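Local structure of (S)-2-haloacid dehalogenase 4A (Burkholderia cepacia, 2NO4) at residues 37-42 / 91-96; 55-60 / 74-79; 155-160 / 167-172. The protein catalyses the hydrolytic removal of halogen from short (S)-2-haloalkanoic acids, giving the (R)-2-hydroxy acids with inversion of configuration. All coordinates share one frame; numbering follows the deposited sequence.

Contact 1: 37-42 / 91-96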
# COMPACT_ATOMS: atom_id res chain seq x y z
N ASP B 37 -27.11 -0.70 -3.16
CA ASP B 37 -28.16 -0.44 -4.19
C ASP B 37 -27.94 0.89 -4.93
O ASP B 37 -28.14 0.98 -6.13
CB ASP B 37 -29.58 -0.45 -3.56
CG ASP B 37 -30.00 -1.82 -3.00
OD1 ASP B 37 -29.28 -2.83 -3.16
OD2 ASP B 37 -31.10 -1.89 -2.40
N GLU B 38 -27.57 1.92 -4.18
CA GLU B 38 -27.24 3.21 -4.71
C GLU B 38 -25.99 3.16 -5.59
O GLU B 38 -25.91 3.87 -6.59
CB GLU B 38 -27.04 4.21 -3.55
CG GLU B 38 -28.30 4.52 -2.71
CD GLU B 38 -28.53 3.59 -1.49
OE1 GLU B 38 -29.07 4.10 -0.48
OE2 GLU B 38 -28.20 2.38 -1.49
N VAL B 39 -25.00 2.32 -5.24
CA VAL B 39 -23.77 2.25 -6.02
C VAL B 39 -23.99 1.44 -7.31
O VAL B 39 -23.45 1.78 -8.37
CB VAL B 39 -22.55 1.67 -5.18
CG1 VAL B 39 -21.29 1.44 -6.06
CG2 VAL B 39 -22.22 2.61 -4.01
N GLY B 40 -24.76 0.35 -7.21
CA GLY B 40 -24.93 -0.54 -8.36
C GLY B 40 -23.93 -1.67 -8.28
O GLY B 40 -23.26 -1.85 -7.24
N ALA B 41 -23.81 -2.43 -9.37
CA ALA B 41 -23.12 -3.72 -9.34
C ALA B 41 -21.58 -3.67 -9.11
O ALA B 41 -20.95 -4.69 -8.90
CB ALA B 41 -23.49 -4.54 -10.60
N SER B 42 -21.01 -2.47 -9.14
CA SER B 42 -19.59 -2.24 -8.82
C SER B 42 -19.28 -2.11 -7.34
O SER B 42 -18.12 -1.90 -6.99
CB SER B 42 -19.10 -0.94 -9.47
OG SER B 42 -18.90 -1.21 -10.83
N LYS B 91 -21.16 13.03 -6.70
CA LYS B 91 -21.38 14.03 -5.65
C LYS B 91 -22.27 13.47 -4.54
O LYS B 91 -21.85 13.48 -3.37
CB LYS B 91 -21.98 15.33 -6.23
CG LYS B 91 -22.35 16.41 -5.19
CD LYS B 91 -21.13 17.28 -4.79
CE LYS B 91 -21.41 18.15 -3.52
NZ LYS B 91 -22.55 19.11 -3.76
N GLY B 92 -23.47 13.00 -4.90
CA GLY B 92 -24.44 12.44 -3.94
C GLY B 92 -23.95 11.17 -3.24
O GLY B 92 -24.06 11.01 -2.01
N LEU B 93 -23.37 10.28 -4.04
CA LEU B 93 -22.75 9.05 -3.56
C LEU B 93 -21.60 9.31 -2.59
O LEU B 93 -21.54 8.69 -1.52
CB LEU B 93 -22.28 8.26 -4.79
CG LEU B 93 -22.67 6.82 -5.05
CD1 LEU B 93 -24.04 6.39 -4.47
CD2 LEU B 93 -22.52 6.53 -6.56
N LYS B 94 -20.71 10.25 -2.94
CA LYS B 94 -19.60 10.63 -2.05
C LYS B 94 -20.09 11.07 -0.66
O LYS B 94 -19.58 10.58 0.36
CB LYS B 94 -18.73 11.71 -2.68
CG LYS B 94 -17.45 11.98 -1.94
CD LYS B 94 -16.57 12.94 -2.73
CE LYS B 94 -15.51 13.49 -1.83
NZ LYS B 94 -14.53 14.36 -2.55
N ASP B 95 -21.05 11.98 -0.63
CA ASP B 95 -21.65 12.44 0.63
C ASP B 95 -22.21 11.29 1.44
O ASP B 95 -21.94 11.18 2.63
CB ASP B 95 -22.76 13.48 0.37
CG ASP B 95 -22.23 14.79 -0.25
OD1 ASP B 95 -21.01 15.09 -0.16
OD2 ASP B 95 -23.06 15.55 -0.85
N ARG B 96 -23.02 10.44 0.80
CA ARG B 96 -23.61 9.25 1.44
C ARG B 96 -22.57 8.29 1.99
O ARG B 96 -22.69 7.78 3.12
CB ARG B 96 -24.49 8.49 0.45
CG ARG B 96 -25.89 9.07 0.30
CD ARG B 96 -26.76 8.17 -0.61
NE ARG B 96 -27.27 7.03 0.15
CZ ARG B 96 -28.52 6.95 0.61
NH1 ARG B 96 -29.39 7.93 0.36
NH2 ARG B 96 -28.90 5.88 1.32
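In the helical cap of this HAD-superfamily dehalogenase, Glu38 and Val39 at the end of the short helix 36-39 meet Leu93 and Arg96 on helix 90-102. The contact lies well out from the body of the chain, its centre about 24 Å from the chain's centre, and 37 of the 48 residues between the two segments are helical and none is in a strand. The backbones come closest at Val39 and Leu93, whose CA atoms are 7.3 Å apart. Leu93 supplies the apolar half: its CD1 lies 3.8 Å from both Glu38 CB and Glu38 O, and Val39 CG2 follows at 4.2 Å. Both Leu93 and Val39 are buried, and Val39 packs further against Leu87.

On the more exposed side the contact is electrostatic. Glu38 folds at its second torsion (chi2 90°), which turns the carboxylate toward Arg96. Arg96 bends in turn at chi3, and the two chains run roughly perpendicular to each other. The flat groups are not laid edge along edge: their planes are 48° apart, and OE1 comes over one face of the guanidinium. The salt bridge is therefore single and oblique, and no paired, in-plane grip forms. Arg96 NE is held separately by Asn35 OD1, which helps to set the turn of the guanidinium. On the same face as OE1, Glu38 CG stands 3.9 Å above the Arg96 guanidinium plane, displaced to the side of its centre, while Glu38 OE1 reaches Arg96 NH2 at a short 2.5 Å.

Contact 2: 55-60 / 74-79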
# COMPACT_ATOMS: atom_id res chain seq x y z
N LEU B 55 -5.34 3.04 2.38
CA LEU B 55 -4.18 2.47 3.01
C LEU B 55 -2.95 2.81 2.23
O LEU B 55 -1.98 3.25 2.82
CB LEU B 55 -4.32 0.95 3.17
CG LEU B 55 -5.34 0.58 4.27
CD1 LEU B 55 -5.40 -0.93 4.37
CD2 LEU B 55 -5.00 1.28 5.61
N GLU B 56 -2.97 2.61 0.89
CA GLU B 56 -1.84 3.07 0.07
C GLU B 56 -1.43 4.51 0.42
O GLU B 56 -0.23 4.77 0.63
CB GLU B 56 -2.16 3.04 -1.42
CG GLU B 56 -1.11 3.81 -2.24
CD GLU B 56 -1.32 3.72 -3.74
OE1 GLU B 56 -1.78 2.68 -4.23
OE2 GLU B 56 -1.01 4.70 -4.46
N TYR B 57 -2.39 5.44 0.42
CA TYR B 57 -2.12 6.86 0.71
C TYR B 57 -1.47 7.05 2.06
O TYR B 57 -0.60 7.88 2.19
CB TYR B 57 -3.39 7.75 0.60
CG TYR B 57 -3.99 7.80 -0.77
CD1 TYR B 57 -3.24 7.43 -1.91
CD2 TYR B 57 -5.33 8.16 -0.95
CE1 TYR B 57 -3.85 7.46 -3.22
CE2 TYR B 57 -5.95 8.22 -2.24
CZ TYR B 57 -5.22 7.87 -3.35
OH TYR B 57 -5.86 7.95 -4.58
N SER B 58 -1.90 6.28 3.06
CA SER B 58 -1.31 6.39 4.37
C SER B 58 0.17 5.95 4.38
O SER B 58 0.98 6.60 5.00
CB SER B 58 -2.17 5.66 5.43
OG SER B 58 -1.91 4.24 5.47
N TRP B 59 0.52 4.87 3.67
CA TRP B 59 1.88 4.40 3.62
C TRP B 59 2.78 5.32 2.77
O TRP B 59 3.85 5.71 3.22
CB TRP B 59 1.94 2.95 3.13
CG TRP B 59 1.09 2.00 3.95
CD1 TRP B 59 0.93 2.00 5.32
CD2 TRP B 59 0.30 0.92 3.45
NE1 TRP B 59 0.09 0.97 5.69
CE2 TRP B 59 -0.31 0.29 4.57
CE3 TRP B 59 0.06 0.40 2.15
CZ2 TRP B 59 -1.18 -0.80 4.44
CZ3 TRP B 59 -0.80 -0.69 2.02
CH2 TRP B 59 -1.40 -1.29 3.16
N THR B 60 2.36 5.66 1.56
CA THR B 60 3.24 6.37 0.65
C THR B 60 3.46 7.84 1.13
O THR B 60 4.55 8.36 0.98
CB THR B 60 2.73 6.34 -0.79
OG1 THR B 60 1.45 6.95 -0.83
CG2 THR B 60 2.63 4.84 -1.29
N THR B 74 -9.22 9.22 3.25
CA THR B 74 -10.44 8.45 3.04
C THR B 74 -11.27 9.10 1.91
O THR B 74 -11.74 8.43 1.01
CB THR B 74 -11.25 8.29 4.36
OG1 THR B 74 -10.40 7.67 5.34
CG2 THR B 74 -12.53 7.42 4.15
N ASP B 75 -11.41 10.42 1.99
CA ASP B 75 -12.10 11.24 0.99
C ASP B 75 -11.42 11.13 -0.40
O ASP B 75 -12.08 10.83 -1.40
CB ASP B 75 -12.14 12.70 1.53
CG ASP B 75 -13.05 13.61 0.71
OD1 ASP B 75 -12.66 14.02 -0.40
OD2 ASP B 75 -14.17 13.90 1.17
N GLU B 76 -10.11 11.35 -0.45
CA GLU B 76 -9.34 11.27 -1.69
C GLU B 76 -9.44 9.86 -2.33
O GLU B 76 -9.60 9.75 -3.53
CB GLU B 76 -7.88 11.64 -1.43
CG GLU B 76 -7.72 13.13 -1.09
CD GLU B 76 -6.33 13.49 -0.59
OE1 GLU B 76 -5.53 12.58 -0.26
OE2 GLU B 76 -6.05 14.72 -0.49
N ALA B 77 -9.33 8.83 -1.50
CA ALA B 77 -9.45 7.43 -1.94
C ALA B 77 -10.84 7.12 -2.50
O ALA B 77 -10.97 6.41 -3.50
CB ALA B 77 -9.07 6.44 -0.77
N LEU B 78 -11.89 7.67 -1.87
CA LEU B 78 -13.24 7.42 -2.33
C LEU B 78 -13.47 8.13 -3.66
O LEU B 78 -14.06 7.57 -4.56
CB LEU B 78 -14.29 7.90 -1.34
CG LEU B 78 -15.78 7.76 -1.75
CD1 LEU B 78 -16.16 6.32 -2.06
CD2 LEU B 78 -16.69 8.37 -0.65
N THR B 79 -13.03 9.39 -3.74
CA THR B 79 -13.16 10.19 -4.97
C THR B 79 -12.48 9.47 -6.12
O THR B 79 -13.04 9.36 -7.21
CB THR B 79 -12.55 11.59 -4.72
OG1 THR B 79 -13.39 12.27 -3.78
CG2 THR B 79 -12.45 12.39 -6.01
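Tyr57 of helix 43-63 presses the edge of its ring against the backbone of helix 70-84 at Glu76 and Ala77, and this is the tight part of the contact. The CA atoms of Tyr57 and Ala77 are 7.8 Å apart, near enough for a single ring to bridge the two helices. With Tyr57 CG anti to its own carbonyl carbon (chi1 -63°), the ring reaches across and one carbon does most of the touching. Tyr57 CE2 is 3.5 Å from Ala77 N and 3.6 Å from Ala77 CA, and Ala77 CB stands 3.9 Å from the same carbon. Ala77 N and Glu76 C both lie in the plane of the ring at its edge, so the ring meets the helix backbone edge-on. Ala77, with its single methyl, also touches Trp50, Arg53 and Gln54 farther along helix 43-63, and both Tyr57 and Ala77 are buried.

The looser side belongs to Glu76. Its CB is 4.0 Å from Tyr57 CE2, but beyond CG the chain runs extended and the carboxylate takes its partners elsewhere: OE2 bonds with Gln72 NE2 and OE1 forms a salt bridge with Arg61. This end is partly exposed, and a bound sulfate, probably from the crystallisation liquor, lies about 4 Å from the Glu76 side chain.

The hydroxyl end of Tyr57 reaches the second subunit, where its OH is hydrogen-bonded to Glu212 of that subunit, and Tyr213 of the second subunit meets the ring edge-to-face. One tyrosine thus joins two consecutive helices within the chain and contributes to the dimer interface, in the all-helical cap that covers the active site in haloacid dehalogenases of the HAD superfamily.

Contact 3: 155-160 / 167-172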
# COMPACT_ATOMS: atom_id res chain seq x y z
N ASP B 155 -2.75 10.90 14.07
CA ASP B 155 -2.84 12.32 13.86
C ASP B 155 -2.13 13.14 14.95
O ASP B 155 -1.85 14.32 14.73
CB ASP B 155 -4.30 12.76 13.75
CG ASP B 155 -4.45 14.08 12.98
OD1 ASP B 155 -3.85 14.24 11.89
OD2 ASP B 155 -5.18 14.96 13.45
N ASP B 156 -1.84 12.53 16.09
CA ASP B 156 -1.12 13.22 17.17
C ASP B 156 0.34 13.40 16.79
O ASP B 156 0.93 14.42 17.10
CB ASP B 156 -1.28 12.48 18.50
CG ASP B 156 -2.73 12.43 18.95
OD1 ASP B 156 -3.44 13.38 18.67
OD2 ASP B 156 -3.19 11.42 19.55
N LEU B 157 0.91 12.42 16.07
CA LEU B 157 2.32 12.45 15.68
C LEU B 157 2.52 12.80 14.22
O LEU B 157 3.64 13.09 13.81
CB LEU B 157 2.98 11.07 15.87
CG LEU B 157 3.25 10.51 17.25
CD1 LEU B 157 4.32 9.42 17.12
CD2 LEU B 157 3.69 11.61 18.21
N LYS B 158 1.45 12.71 13.43
CA LYS B 158 1.50 12.94 11.98
C LYS B 158 2.39 11.91 11.26
O LYS B 158 3.15 12.23 10.36
CB LYS B 158 1.87 14.40 11.64
CG LYS B 158 0.80 15.39 12.17
CD LYS B 158 0.97 16.81 11.63
CE LYS B 158 0.15 17.84 12.47
NZ LYS B 158 -1.17 17.25 13.02
N ILE B 159 2.22 10.66 11.68
CA ILE B 159 3.01 9.50 11.27
C ILE B 159 2.07 8.28 11.31
O ILE B 159 1.48 8.00 12.35
CB ILE B 159 4.15 9.24 12.28
CG1 ILE B 159 5.20 10.36 12.23
CG2 ILE B 159 4.87 7.90 11.99
CD1 ILE B 159 6.20 10.24 13.33
N TYR B 160 1.95 7.56 10.20
CA TYR B 160 1.03 6.42 10.12
C TYR B 160 1.69 5.08 10.46
O TYR B 160 2.90 4.93 10.37
CB TYR B 160 0.43 6.35 8.72
CG TYR B 160 -0.66 7.38 8.48
CD1 TYR B 160 -0.51 8.37 7.51
CD2 TYR B 160 -1.87 7.33 9.20
CE1 TYR B 160 -1.53 9.27 7.26
CE2 TYR B 160 -2.89 8.22 8.95
CZ TYR B 160 -2.71 9.18 7.99
OH TYR B 160 -3.69 10.08 7.76
N TYR B 167 3.56 2.99 17.50
CA TYR B 167 3.48 2.00 18.58
C TYR B 167 4.17 2.53 19.85
O TYR B 167 3.69 2.30 20.95
CB TYR B 167 4.07 0.64 18.12
CG TYR B 167 3.41 0.17 16.82
CD1 TYR B 167 2.04 -0.17 16.80
CD2 TYR B 167 4.13 0.11 15.62
CE1 TYR B 167 1.41 -0.59 15.62
CE2 TYR B 167 3.49 -0.29 14.41
CZ TYR B 167 2.13 -0.65 14.44
OH TYR B 167 1.46 -1.04 13.30
N GLN B 168 5.30 3.23 19.68
CA GLN B 168 6.03 3.86 20.80
C GLN B 168 5.17 4.92 21.49
O GLN B 168 5.15 4.99 22.71
CB GLN B 168 7.35 4.49 20.32
CG GLN B 168 8.22 5.09 21.45
CD GLN B 168 8.62 4.04 22.47
OE1 GLN B 168 8.31 4.17 23.65
NE2 GLN B 168 9.29 3.01 22.03
N PHE B 169 4.47 5.73 20.70
CA PHE B 169 3.48 6.70 21.19
C PHE B 169 2.46 6.07 22.17
O PHE B 169 2.15 6.67 23.21
CB PHE B 169 2.76 7.39 20.00
CG PHE B 169 1.74 8.43 20.40
CD1 PHE B 169 2.13 9.65 20.97
CD2 PHE B 169 0.37 8.22 20.17
CE1 PHE B 169 1.16 10.64 21.33
CE2 PHE B 169 -0.58 9.18 20.53
CZ PHE B 169 -0.19 10.39 21.11
N ALA B 170 1.94 4.89 21.83
CA ALA B 170 1.02 4.14 22.70
C ALA B 170 1.68 3.75 24.04
O ALA B 170 1.08 3.91 25.09
CB ALA B 170 0.48 2.84 21.95
N CYS B 171 2.91 3.22 23.98
CA CYS B 171 3.70 2.92 25.18
C CYS B 171 3.86 4.16 26.05
O CYS B 171 3.56 4.11 27.23
CB CYS B 171 5.09 2.40 24.81
SG CYS B 171 5.04 0.81 24.06
N ASP B 172 4.30 5.25 25.44
CA ASP B 172 4.45 6.55 26.11
C ASP B 172 3.16 7.06 26.75
O ASP B 172 3.15 7.39 27.95
CB ASP B 172 5.04 7.62 25.17
CG ASP B 172 6.45 7.29 24.69
OD1 ASP B 172 7.11 6.36 25.21
OD2 ASP B 172 6.90 7.94 23.75
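The loop 155-160, which follows strand 150-153, passes beside helix 164-174 where Asp156 and Leu157 meet Phe169. The closest CA atoms are those of Leu157 and Phe169, 8.0 Å apart. Just after Leu157 the chain turns through Lys158, whose phi of 63° is positive and whose backbone is in the left-handed helical region, redirecting the loop after the residues that touch.

Phe169 is the side chain on which the contact converges. With CG anti to the backbone N (chi1 -179°), its ring extends toward the loop. Leu157 and Phe169 lie alongside each other and point opposite ways: Leu157 CD2 packs 3.7 Å from Phe169 CD1, and Leu157 CD1 lies 3.9 Å from Phe169 CB. At the outer end of the ring Asp156 takes over, its CB 3.5 Å from Phe169 CZ. The carboxylate and ring planes are 53° apart, and Asp156 OD2 also comes within 3.5 Å of Phe169 CZ while making a weak hydrogen bond to Ser153 N. Both neighbours approach the ring obliquely.

The contact lies at the surface, in the crossover from edge strand 150-153 through helix 164-174 to strand 181-185 of the Rossmann-like HAD core; the same connection carries Lys161 and Tyr167, both inferred to be important for catalysis.

Overall arrangement
Contacts 1 and 2 both belong to the helical cap: contact 2 is nested within the chain loop closed by contact 1, their centres are 18 Å apart, and Lys94 joins them through a salt bridge from NZ to Asp75 OD1 (2.9 Å). Contact 3 belongs to the core, 34 Å from contact 1 between centres and on the other side of the chain's centre. Contact 2 spans the gap: Ser58 O packs 3.4 Å from Tyr160 CD1, so cap and core touch there. Tyr160 also touches Asn129, which binds the (S)-2-haloacid, as do Arg51, about 8 Å from Ala77 of contact 2, and Ser128, about 9 Å from Asp156 of contact 3 (between side chains).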